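Local coordinates for translation initiation factor eif-2b-like protein (Chaetomium thermophilum, PDB 4ZEO) that serves as the delta subunit of eIF2B, the guanine nucleotide exchange factor for eIF2, and probably takes part in translation initiation, at residues Leu300-Arg303 with Ser308-Val311; Leu337-Leu342 with Arg346-Ala351; Leu294-Leu299 with Lys323-Val328. All coordinates share one frame; numbering follows the deposited sequence.

Contact 1 of 3, residues Leu300-Arg303 with Ser308-Val311; sequences LRAR and SFNV
R303, near the end of helix 293-304, and S308, in the loop that follows, form the closest backbone approach, with R303 CA and S308 CA 6.6 Å apart; the chain thus turns back on its own helix before entering strand 310-314. The main packing is made by F309. Its first torsion sets CG between the backbone N and the carbonyl carbon (chi1 53°), and although the CA–CB bond of F309 does not aim at the helix, the far end of the ring does come close to it. There F309 CE1 lies 3.6 Å from A302 CB, and F309 CZ follows at 3.8 Å from the same methyl. A302 directs its CB toward the loop, so its methyl comes obliquely onto the CE1-CZ side of the ring. The next residue brings its main chain to the ring: R303 N sits at the edge of F309, near the ring plane, 3.7 Å from CE1. Between them, two consecutive helical residues seat a buried aromatic group, and L299, one turn earlier on the helix, also packs against it. No hydrogen bond joins the two segments. The polar end of R303 is held within the connection instead, where NH1 bonds to the carbonyl oxygen of K307 and passes 4.3 Å from S308 CA, at the more exposed margin. S308 N bonds to D282 OD1, in the chain just before strand 285-289. With 162 Å² buried in all, the contact packs the return from helix to strand, and N310 continues it with backbone bonds to D284 and I286. Such a turn belongs to a beta-alpha-beta unit, here strand 285-289, helix 293-304 and strand 310-314, in keeping with the Rossmann-like parallel sheet of this family.

Contact 2 of 3, residues Leu337-Leu342 with Arg346-Ala351; sequences LYSPNL and RSKVPA
K348 reaches S339 through a bent chain: CG is anti to its carbonyl carbon (chi1 -52°), and bends at chi2 (-54°) and again at chi4 carry NZ across to S339. S339 meets it with OG anti to its own backbone N (chi1 -162°), and both CB atoms point toward the opposing segment. K348 NZ donates to S339 OG over 3.4 Å, a weak bond, with S339 CB 4.0 Å from the same nitrogen. S339 OG in turn donates a weak bond, 3.4 Å, to N341 O, so the hydroxyl accepts from the lysine and donates to a loop carbonyl. The stronger partner of K348 NZ is the carbonyl oxygen of G343, whose N is itself bonded by N341 OD1. Only 93 Å² is buried between the segments, near the surface, and the K348 side chain also touches L314 of strand 310-314. The chemistry therefore implies a lysine shared between two oxygens: the G343 carbonyl is probably its main hold, while the S339 hydroxyl adds a lesser, weak link between the segment 337-342 and the short helix 345-348.

Contact 3 of 3, residues Leu294-Leu299 with Lys323-Val328; sequences LVEKTL and KELAKV
E296 and L325 mark the nearest backbone approach of the two helices, with E296 CA and L325 CA 7.1 Å apart. The apolar part of the contact is carried by one methyl. L325 CD1 lies 3.7 Å from E296 CG and 3.8 Å from E296 CB, so it rests alongside the methylene stem of the glutamate, and the two side chains run past each other in opposite directions. E296 has CG anti to its backbone N (chi1 180°) and stays extended beyond it, which lays the stem beside the leucine and carries the carboxylate on toward V328. At that end the contact is between polar atoms and methyls. E296 OE2 is 3.6 Å from V328 CG1, the valine crossing the glutamate at about a right angle, while the other carboxylate oxygen, E296 OE1, stays with the leucine, 3.8 Å from L325 CD1. The charge itself finds its mate elsewhere, in a salt bridge from E296 OE1 to R291 NE, and R291 also touches L325. An alanine in place of E296 would probably leave R291 without this ionic partner and open a gap beside L325 CD1. The segments 294-299 and 323-328 bury 168 Å² with no hydrogen bond across them. Beneath the pair runs the parallel sheet, where V295 and L325 both touch T288 of strand 285-289 and L299 packs on I286. L294 and T298 lean on L391 of strand 387-391 and on the long helix 246-277, so helix 293-304 lies between that helix and helix 321-331.

In the fold
From the N terminus, helix 293-304 opens contact 3 and, at its later turns, contact 1. Contact 1 closes first, when the chain returns at 308-311 into strand 310-314; contact 3 closes only at 323-328, so the smaller loop lies within the larger. Contact 2 follows in series, opening on strand 336-338 and closing on helix 345-348. Contacts 1 and 3, with centres about 10 Å apart, share helix 293-304 and meet where V311 packs on L299 and L300 on V328. Contacts 1 and 2 join in the sheet through the probable V311 O–L337 N bond at 2.8 Å, and Y338 packs against A326, linking contacts 2 and 3.

Contact 1 of 3, residues Leu300-Arg303 with Ser308-Val311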
ATOM      1  N   LEU A 300      11.824  12.060  -4.008  1.00 40.77           N
ATOM      2  CA  LEU A 300      12.289  12.259  -5.386  1.00 43.42           C
ATOM      3  C   LEU A 300      11.525  13.412  -6.050  1.00 42.49           C
ATOM      4  O   LEU A 300      12.099  14.196  -6.792  1.00 45.92           O
ATOM      5  CB  LEU A 300      12.168  10.962  -6.207  1.00 43.38           C
ATOM      6  CG  LEU A 300      13.127   9.852  -5.727  1.00 43.32           C
ATOM      7  CD1 LEU A 300      12.943   8.524  -6.478  1.00 43.37           C
ATOM      8  CD2 LEU A 300      14.586  10.299  -5.758  1.00 43.09           C
ATOM      9  N   ARG A 301      10.243  13.538  -5.745  1.00 40.04           N
ATOM     10  CA  ARG A 301       9.442  14.618  -6.312  1.00 42.18           C
ATOM     11  C   ARG A 301       9.925  16.004  -5.846  1.00 43.91           C
ATOM     12  O   ARG A 301      10.101  16.916  -6.664  1.00 46.45           O
ATOM     13  CB  ARG A 301       7.961  14.407  -5.953  1.00 41.28           C
ATOM     14  CG  ARG A 301       7.031  15.516  -6.388  1.00 41.65           C
ATOM     15  CD  ARG A 301       6.721  15.443  -7.849  1.00 44.29           C
ATOM     16  NE  ARG A 301       5.917  16.596  -8.224  1.00 47.50           N
ATOM     17  CZ  ARG A 301       5.356  16.793  -9.418  1.00 48.79           C
ATOM     18  NH1 ARG A 301       5.491  15.909 -10.402  1.00 48.27           N
ATOM     19  NH2 ARG A 301       4.650  17.892  -9.615  1.00 49.82           N
ATOM     20  N   ALA A 302      10.181  16.146  -4.544  1.00 42.63           N
ATOM     21  CA  ALA A 302      10.619  17.425  -3.986  1.00 44.33           C
ATOM     22  C   ALA A 302      11.935  17.848  -4.594  1.00 49.22           C
ATOM     23  O   ALA A 302      12.125  19.022  -4.946  1.00 53.17           O
ATOM     24  CB  ALA A 302      10.740  17.339  -2.479  1.00 42.85           C
ATOM     25  N   ARG A 303      12.822  16.875  -4.767  1.00 49.94           N
ATOM     26  CA  ARG A 303      14.115  17.134  -5.391  1.00 54.71           C
ATOM     27  C   ARG A 303      13.948  17.563  -6.850  1.00 57.31           C
ATOM     28  O   ARG A 303      14.598  18.504  -7.297  1.00 59.28           O
ATOM     29  CB  ARG A 303      15.010  15.898  -5.315  1.00 56.97           C
ATOM     30  CG  ARG A 303      16.411  16.121  -5.859  1.00 61.56           C
ATOM     31  CD  ARG A 303      17.163  17.079  -4.957  1.00 64.54           C
ATOM     32  NE  ARG A 303      18.404  17.536  -5.558  1.00 71.13           N
ATOM     33  CZ  ARG A 303      18.733  18.815  -5.676  1.00 75.84           C
ATOM     34  NH1 ARG A 303      17.894  19.750  -5.237  1.00 77.74           N
ATOM     35  NH2 ARG A 303      19.888  19.160  -6.233  1.00 78.27           N
ATOM     36  N   SER A 308      16.041  21.846  -1.969  1.00 60.44           N
ATOM     37  CA  SER A 308      17.248  21.351  -1.331  1.00 61.99           C
ATOM     38  C   SER A 308      16.973  21.073   0.139  1.00 58.62           C
ATOM     39  O   SER A 308      16.561  21.950   0.898  1.00 59.14           O
ATOM     40  CB  SER A 308      18.385  22.353  -1.494  1.00 70.22           C
ATOM     41  OG  SER A 308      18.150  23.512  -0.719  1.00 75.83           O
ATOM     42  N   PHE A 309      17.190  19.825   0.528  1.00 54.98           N
ATOM     43  CA  PHE A 309      16.820  19.383   1.854  1.00 51.56           C
ATOM     44  C   PHE A 309      17.680  18.201   2.253  1.00 53.69           C
ATOM     45  O   PHE A 309      18.359  17.596   1.422  1.00 56.12           O
ATOM     46  CB  PHE A 309      15.335  19.022   1.900  1.00 46.50           C
ATOM     47  CG  PHE A 309      14.908  18.047   0.831  1.00 43.90           C
ATOM     48  CD1 PHE A 309      14.533  18.487  -0.422  1.00 44.03           C
ATOM     49  CD2 PHE A 309      14.854  16.686   1.095  1.00 41.39           C
ATOM     50  CE1 PHE A 309      14.147  17.591  -1.396  1.00 42.14           C
ATOM     51  CE2 PHE A 309      14.462  15.789   0.113  1.00 39.91           C
ATOM     52  CZ  PHE A 309      14.110  16.249  -1.125  1.00 40.60           C
ATOM     53  N   ASN A 310      17.653  17.892   3.538  1.00 52.83           N
ATOM     54  CA  ASN A 310      18.422  16.798   4.087  1.00 51.50           C
ATOM     55  C   ASN A 310      17.525  15.651   4.457  1.00 47.67           C
ATOM     56  O   ASN A 310      16.370  15.852   4.841  1.00 46.37           O
ATOM     57  CB  ASN A 310      19.206  17.263   5.297  1.00 54.33           C
ATOM     58  CG  ASN A 310      20.343  18.189   4.922  1.00 59.65           C
ATOM     59  OD1 ASN A 310      21.034  17.970   3.930  1.00 62.65           O
ATOM     60  ND2 ASN A 310      20.557  19.216   5.724  1.00 61.61           N
ATOM     61  N   VAL A 311      18.030  14.439   4.287  1.00 45.82           N
ATOM     62  CA  VAL A 311      17.268  13.267   4.682  1.00 42.16           C
ATOM     63  C   VAL A 311      18.059  12.385   5.631  1.00 41.79           C
ATOM     64  O   VAL A 311      19.238  12.097   5.405  1.00 44.89           O
ATOM     65  CB  VAL A 311      16.812  12.463   3.447  1.00 41.84           C
ATOM     66  CG1 VAL A 311      16.153  11.176   3.864  1.00 39.18           C
ATOM     67  CG2 VAL A 311      15.870  13.308   2.601  1.00 39.99           C
TER

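Contact 2 of 3, residues Leu337-Leu342 with Arg346-Ala351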
ATOM      1  N   LEU A 337      21.862  11.020   5.501  1.00 59.19           N
ATOM      2  CA  LEU A 337      22.499  10.442   6.674  1.00 60.18           C
ATOM      3  C   LEU A 337      21.852   9.093   6.973  1.00 56.27           C
ATOM      4  O   LEU A 337      20.648   8.997   7.203  1.00 55.69           O
ATOM      5  CB  LEU A 337      22.371  11.381   7.861  1.00 63.15           C
ATOM      6  CG  LEU A 337      23.102  11.064   9.155  1.00 67.50           C
ATOM      7  CD1 LEU A 337      24.575  10.811   8.892  1.00 73.16           C
ATOM      8  CD2 LEU A 337      22.898  12.229  10.111  1.00 67.17           C
ATOM      9  N   TYR A 338      22.646   8.041   6.934  1.00 55.71           N
ATOM     10  CA  TYR A 338      22.102   6.706   7.082  1.00 53.53           C
ATOM     11  C   TYR A 338      22.478   6.051   8.404  1.00 53.96           C
ATOM     12  O   TYR A 338      23.644   6.004   8.783  1.00 55.37           O
ATOM     13  CB  TYR A 338      22.573   5.804   5.934  1.00 52.65           C
ATOM     14  CG  TYR A 338      22.108   4.391   6.116  1.00 51.33           C
ATOM     15  CD1 TYR A 338      20.779   4.064   5.899  1.00 48.76           C
ATOM     16  CD2 TYR A 338      22.977   3.388   6.536  1.00 53.06           C
ATOM     17  CE1 TYR A 338      20.320   2.773   6.075  1.00 49.32           C
ATOM     18  CE2 TYR A 338      22.528   2.081   6.717  1.00 53.74           C
ATOM     19  CZ  TYR A 338      21.195   1.785   6.476  1.00 52.76           C
ATOM     20  OH  TYR A 338      20.715   0.507   6.633  1.00 55.14           O
ATOM     21  N   SER A 339      21.489   5.488   9.074  1.00 52.81           N
ATOM     22  CA  SER A 339      21.748   4.726  10.274  1.00 54.97           C
ATOM     23  C   SER A 339      21.146   3.338  10.108  1.00 57.43           C
ATOM     24  O   SER A 339      19.975   3.211   9.742  1.00 56.75           O
ATOM     25  CB  SER A 339      21.171   5.431  11.496  1.00 54.81           C
ATOM     26  OG  SER A 339      21.761   4.911  12.667  1.00 59.53           O
ATOM     27  N   PRO A 340      21.957   2.289  10.323  1.00 60.58           N
ATOM     28  CA  PRO A 340      21.500   0.900  10.209  1.00 61.15           C
ATOM     29  C   PRO A 340      20.527   0.499  11.313  1.00 60.15           C
ATOM     30  O   PRO A 340      19.893  -0.540  11.216  1.00 61.95           O
ATOM     31  CB  PRO A 340      22.799   0.099  10.331  1.00 64.91           C
ATOM     32  CG  PRO A 340      23.678   0.966  11.116  1.00 66.10           C
ATOM     33  CD  PRO A 340      23.396   2.349  10.608  1.00 64.11           C
ATOM     34  N   ASN A 341      20.462   1.289  12.377  1.00 59.46           N
ATOM     35  CA  ASN A 341      19.642   0.949  13.535  1.00 58.73           C
ATOM     36  C   ASN A 341      18.906   2.130  14.144  1.00 56.54           C
ATOM     37  O   ASN A 341      18.987   3.245  13.648  1.00 56.20           O
ATOM     38  CB  ASN A 341      20.498   0.294  14.603  1.00 61.77           C
ATOM     39  CG  ASN A 341      21.759   1.070  14.871  1.00 64.58           C
ATOM     40  OD1 ASN A 341      21.714   2.229  15.283  1.00 63.76           O
ATOM     41  ND2 ASN A 341      22.902   0.419  14.680  1.00 67.49           N
ATOM     42  N   LEU A 342      18.167   1.864  15.213  1.00 54.35           N
ATOM     43  CA  LEU A 342      17.456   2.900  15.958  1.00 50.12           C
ATOM     44  C   LEU A 342      18.243   3.346  17.199  1.00 52.97           C
ATOM     45  O   LEU A 342      17.670   3.835  18.161  1.00 53.24           O
ATOM     46  CB  LEU A 342      16.066   2.395  16.359  1.00 45.56           C
ATOM     47  CG  LEU A 342      15.092   2.135  15.201  1.00 43.83           C
ATOM     48  CD1 LEU A 342      13.677   1.851  15.705  1.00 43.12           C
ATOM     49  CD2 LEU A 342      15.069   3.296  14.225  1.00 41.56           C
ATOM     50  N   ARG A 346      16.685   9.610  20.002  1.00 60.44           N
ATOM     51  CA  ARG A 346      16.331  10.974  20.367  1.00 65.07           C
ATOM     52  C   ARG A 346      17.243  11.995  19.664  1.00 64.94           C
ATOM     53  O   ARG A 346      16.791  13.084  19.268  1.00 63.93           O
ATOM     54  CB  ARG A 346      16.359  11.170  21.879  1.00 72.62           C
ATOM     55  CG  ARG A 346      16.709  12.565  22.298  1.00 79.30           C
ATOM     56  CD  ARG A 346      16.454  12.791  23.782  1.00 87.03           C
ATOM     57  NE  ARG A 346      15.765  14.067  23.948  1.00 91.83           N
ATOM     58  CZ  ARG A 346      15.105  14.458  25.035  1.00 97.99           C
ATOM     59  NH1 ARG A 346      15.056  13.694  26.115  1.00 99.57           N
ATOM     60  NH2 ARG A 346      14.514  15.642  25.043  1.00101.76           N
ATOM     61  N   SER A 347      18.520  11.648  19.532  1.00 65.58           N
ATOM     62  CA  SER A 347      19.481  12.433  18.763  1.00 67.90           C
ATOM     63  C   SER A 347      19.040  12.604  17.291  1.00 67.85           C
ATOM     64  O   SER A 347      19.128  13.691  16.724  1.00 71.10           O
ATOM     65  CB  SER A 347      20.849  11.762  18.816  1.00 71.10           C
ATOM     66  OG  SER A 347      21.271  11.595  20.159  1.00 74.35           O
ATOM     67  N   LYS A 348      18.622  11.504  16.672  1.00 63.88           N
ATOM     68  CA  LYS A 348      18.309  11.442  15.240  1.00 62.16           C
ATOM     69  C   LYS A 348      17.049  12.231  14.848  1.00 58.34           C
ATOM     70  O   LYS A 348      16.879  12.581  13.676  1.00 56.84           O
ATOM     71  CB  LYS A 348      18.156   9.982  14.792  1.00 62.19           C
ATOM     72  CG  LYS A 348      19.319   9.089  15.178  1.00 64.11           C
ATOM     73  CD  LYS A 348      20.649   9.607  14.722  1.00 66.75           C
ATOM     74  CE  LYS A 348      21.736   8.559  14.959  1.00 69.49           C
ATOM     75  NZ  LYS A 348      21.166   7.192  15.105  1.00 69.81           N
ATOM     76  N   VAL A 349      16.107  12.375  15.782  1.00 55.12           N
ATOM     77  CA  VAL A 349      14.859  13.085  15.490  1.00 52.02           C
ATOM     78  C   VAL A 349      14.681  14.389  16.289  1.00 52.41           C
ATOM     79  O   VAL A 349      13.994  14.406  17.302  1.00 55.76           O
ATOM     80  CB  VAL A 349      13.638  12.180  15.762  1.00 50.37           C
ATOM     81  CG1 VAL A 349      12.450  12.679  15.002  1.00 49.29           C
ATOM     82  CG2 VAL A 349      13.929  10.770  15.350  1.00 50.30           C
ATOM     83  N   PRO A 350      15.240  15.503  15.805  1.00 51.93           N
ATOM     84  CA  PRO A 350      15.112  16.781  16.521  1.00 50.09           C
ATOM     85  C   PRO A 350      13.712  17.361  16.339  1.00 48.40           C
ATOM     86  O   PRO A 350      12.976  16.890  15.470  1.00 47.06           O
ATOM     87  CB  PRO A 350      16.136  17.684  15.834  1.00 51.80           C
ATOM     88  CG  PRO A 350      16.935  16.761  14.924  1.00 53.30           C
ATOM     89  CD  PRO A 350      15.998  15.663  14.556  1.00 51.33           C
ATOM     90  N   ALA A 351      13.366  18.398  17.095  1.00 48.77           N
ATOM     91  CA  ALA A 351      12.046  19.011  16.988  1.00 46.80           C
ATOM     92  C   ALA A 351      11.807  19.622  15.604  1.00 46.33           C
ATOM     93  O   ALA A 351      10.730  19.488  15.039  1.00 44.24           O
ATOM     94  CB  ALA A 351      11.881  20.078  18.054  1.00 47.83           C
TER

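Contact 3 of 3, residues Leu294-Leu299 with Lys323-Val328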
ATOM      1  N   LEU A 294       6.042   5.206  -1.068  1.00 37.15           N
ATOM      2  CA  LEU A 294       5.420   6.526  -1.067  1.00 34.70           C
ATOM      3  C   LEU A 294       6.407   7.596  -0.562  1.00 37.81           C
ATOM      4  O   LEU A 294       6.455   8.705  -1.105  1.00 40.21           O
ATOM      5  CB  LEU A 294       4.151   6.524  -0.223  1.00 30.66           C
ATOM      6  CG  LEU A 294       2.963   5.742  -0.775  1.00 30.93           C
ATOM      7  CD1 LEU A 294       1.767   5.894   0.146  1.00 30.65           C
ATOM      8  CD2 LEU A 294       2.611   6.217  -2.174  1.00 31.38           C
ATOM      9  N   VAL A 295       7.189   7.261   0.470  1.00 35.75           N
ATOM     10  CA  VAL A 295       8.185   8.184   0.996  1.00 33.67           C
ATOM     11  C   VAL A 295       9.270   8.472  -0.046  1.00 35.31           C
ATOM     12  O   VAL A 295       9.621   9.616  -0.303  1.00 37.46           O
ATOM     13  CB  VAL A 295       8.821   7.630   2.294  1.00 33.25           C
ATOM     14  CG1 VAL A 295      10.017   8.481   2.741  1.00 32.93           C
ATOM     15  CG2 VAL A 295       7.774   7.519   3.384  1.00 29.65           C
ATOM     16  N   GLU A 296       9.746   7.421  -0.689  1.00 35.62           N
ATOM     17  CA  GLU A 296      10.743   7.539  -1.744  1.00 38.85           C
ATOM     18  C   GLU A 296      10.274   8.437  -2.896  1.00 38.87           C
ATOM     19  O   GLU A 296      11.031   9.305  -3.353  1.00 39.92           O
ATOM     20  CB  GLU A 296      11.106   6.140  -2.267  1.00 40.66           C
ATOM     21  CG  GLU A 296      12.145   6.104  -3.381  1.00 43.17           C
ATOM     22  CD  GLU A 296      12.640   4.693  -3.647  1.00 48.41           C
ATOM     23  OE1 GLU A 296      12.398   3.799  -2.808  1.00 47.02           O
ATOM     24  OE2 GLU A 296      13.272   4.464  -4.696  1.00 54.35           O
ATOM     25  N   LYS A 297       9.034   8.226  -3.347  1.00 36.99           N
ATOM     26  CA  LYS A 297       8.444   9.007  -4.434  1.00 38.10           C
ATOM     27  C   LYS A 297       8.323  10.478  -4.075  1.00 36.32           C
ATOM     28  O   LYS A 297       8.570  11.371  -4.916  1.00 37.59           O
ATOM     29  CB  LYS A 297       7.053   8.479  -4.802  1.00 39.49           C
ATOM     30  CG  LYS A 297       6.982   7.096  -5.443  1.00 42.84           C
ATOM     31  CD  LYS A 297       7.653   6.998  -6.774  1.00 47.88           C
ATOM     32  CE  LYS A 297       7.524   5.563  -7.324  1.00 52.88           C
ATOM     33  NZ  LYS A 297       8.195   5.383  -8.656  1.00 59.71           N
ATOM     34  N   THR A 298       7.944  10.724  -2.828  1.00 34.01           N
ATOM     35  CA  THR A 298       7.776  12.083  -2.329  1.00 34.40           C
ATOM     36  C   THR A 298       9.090  12.836  -2.323  1.00 38.40           C
ATOM     37  O   THR A 298       9.173  13.968  -2.821  1.00 38.16           O
ATOM     38  CB  THR A 298       7.206  12.092  -0.925  1.00 33.51           C
ATOM     39  OG1 THR A 298       5.886  11.534  -0.954  1.00 33.46           O
ATOM     40  CG2 THR A 298       7.156  13.510  -0.398  1.00 33.72           C
ATOM     41  N   LEU A 299      10.121  12.180  -1.786  1.00 40.36           N
ATOM     42  CA  LEU A 299      11.454  12.767  -1.702  1.00 40.34           C
ATOM     43  C   LEU A 299      12.017  13.009  -3.099  1.00 40.47           C
ATOM     44  O   LEU A 299      12.606  14.049  -3.360  1.00 42.94           O
ATOM     45  CB  LEU A 299      12.385  11.875  -0.860  1.00 40.67           C
ATOM     46  CG  LEU A 299      11.945  11.753   0.618  1.00 40.06           C
ATOM     47  CD1 LEU A 299      12.863  10.842   1.464  1.00 40.67           C
ATOM     48  CD2 LEU A 299      11.844  13.144   1.272  1.00 39.58           C
ATOM     49  N   LYS A 323      19.209   1.237   3.409  1.00 53.14           N
ATOM     50  CA  LYS A 323      20.483   1.488   2.753  1.00 58.35           C
ATOM     51  C   LYS A 323      20.264   1.662   1.238  1.00 57.51           C
ATOM     52  O   LYS A 323      20.855   2.530   0.601  1.00 56.76           O
ATOM     53  CB  LYS A 323      21.465   0.360   3.063  1.00 64.08           C
ATOM     54  CG  LYS A 323      22.909   0.799   3.115  1.00 68.72           C
ATOM     55  CD  LYS A 323      23.844  -0.390   3.097  1.00 73.39           C
ATOM     56  CE  LYS A 323      25.314   0.034   3.178  1.00 77.38           C
ATOM     57  NZ  LYS A 323      25.735   0.477   4.542  1.00 79.77           N
ATOM     58  N   GLU A 324      19.392   0.839   0.672  1.00 58.29           N
ATOM     59  CA  GLU A 324      19.014   0.984  -0.728  1.00 60.42           C
ATOM     60  C   GLU A 324      18.283   2.320  -0.978  1.00 55.61           C
ATOM     61  O   GLU A 324      18.509   2.978  -1.985  1.00 56.43           O
ATOM     62  CB  GLU A 324      18.156  -0.200  -1.164  1.00 64.86           C
ATOM     63  CG  GLU A 324      18.976  -1.457  -1.387  1.00 72.01           C
ATOM     64  CD  GLU A 324      20.011  -1.267  -2.471  1.00 78.85           C
ATOM     65  OE1 GLU A 324      21.130  -1.806  -2.325  1.00 84.99           O
ATOM     66  OE2 GLU A 324      19.718  -0.559  -3.460  1.00 80.14           O
ATOM     67  N   LEU A 325      17.401   2.715  -0.075  1.00 50.36           N
ATOM     68  CA  LEU A 325      16.762   4.023  -0.198  1.00 48.06           C
ATOM     69  C   LEU A 325      17.796   5.156  -0.166  1.00 48.90           C
ATOM     70  O   LEU A 325      17.744   6.079  -0.981  1.00 49.49           O
ATOM     71  CB  LEU A 325      15.718   4.232   0.905  1.00 44.19           C
ATOM     72  CG  LEU A 325      15.095   5.632   0.901  1.00 41.59           C
ATOM     73  CD1 LEU A 325      14.406   5.906  -0.439  1.00 39.73           C
ATOM     74  CD2 LEU A 325      14.116   5.830   2.078  1.00 38.18           C
ATOM     75  N   ALA A 326      18.746   5.071   0.759  1.00 50.42           N
ATOM     76  CA  ALA A 326      19.800   6.081   0.868  1.00 52.82           C
ATOM     77  C   ALA A 326      20.600   6.147  -0.422  1.00 55.46           C
ATOM     78  O   ALA A 326      21.032   7.221  -0.843  1.00 55.27           O
ATOM     79  CB  ALA A 326      20.729   5.791   2.063  1.00 53.27           C
ATOM     80  N   LYS A 327      20.812   4.983  -1.029  1.00 58.83           N
ATOM     81  CA  LYS A 327      21.508   4.897  -2.311  1.00 63.00           C
ATOM     82  C   LYS A 327      20.777   5.690  -3.379  1.00 61.86           C
ATOM     83  O   LYS A 327      21.372   6.534  -4.044  1.00 63.87           O
ATOM     84  CB  LYS A 327      21.639   3.440  -2.775  1.00 67.35           C
ATOM     85  CG  LYS A 327      22.978   2.778  -2.487  1.00 73.26           C
ATOM     86  CD  LYS A 327      23.087   1.413  -3.178  1.00 77.20           C
ATOM     87  CE  LYS A 327      24.314   0.646  -2.704  1.00 82.77           C
ATOM     88  NZ  LYS A 327      24.065   0.012  -1.374  1.00 84.44           N
ATOM     89  N   VAL A 328      19.483   5.416  -3.533  1.00 59.06           N
ATOM     90  CA  VAL A 328      18.665   6.058  -4.557  1.00 58.06           C
ATOM     91  C   VAL A 328      18.601   7.578  -4.362  1.00 58.55           C
ATOM     92  O   VAL A 328      18.782   8.338  -5.313  1.00 60.94           O
ATOM     93  CB  VAL A 328      17.229   5.465  -4.569  1.00 47.07           C
ATOM     94  CG1 VAL A 328      16.300   6.293  -5.443  1.00 45.75           C
ATOM     95  CG2 VAL A 328      17.248   4.010  -5.023  1.00 46.27           C
TER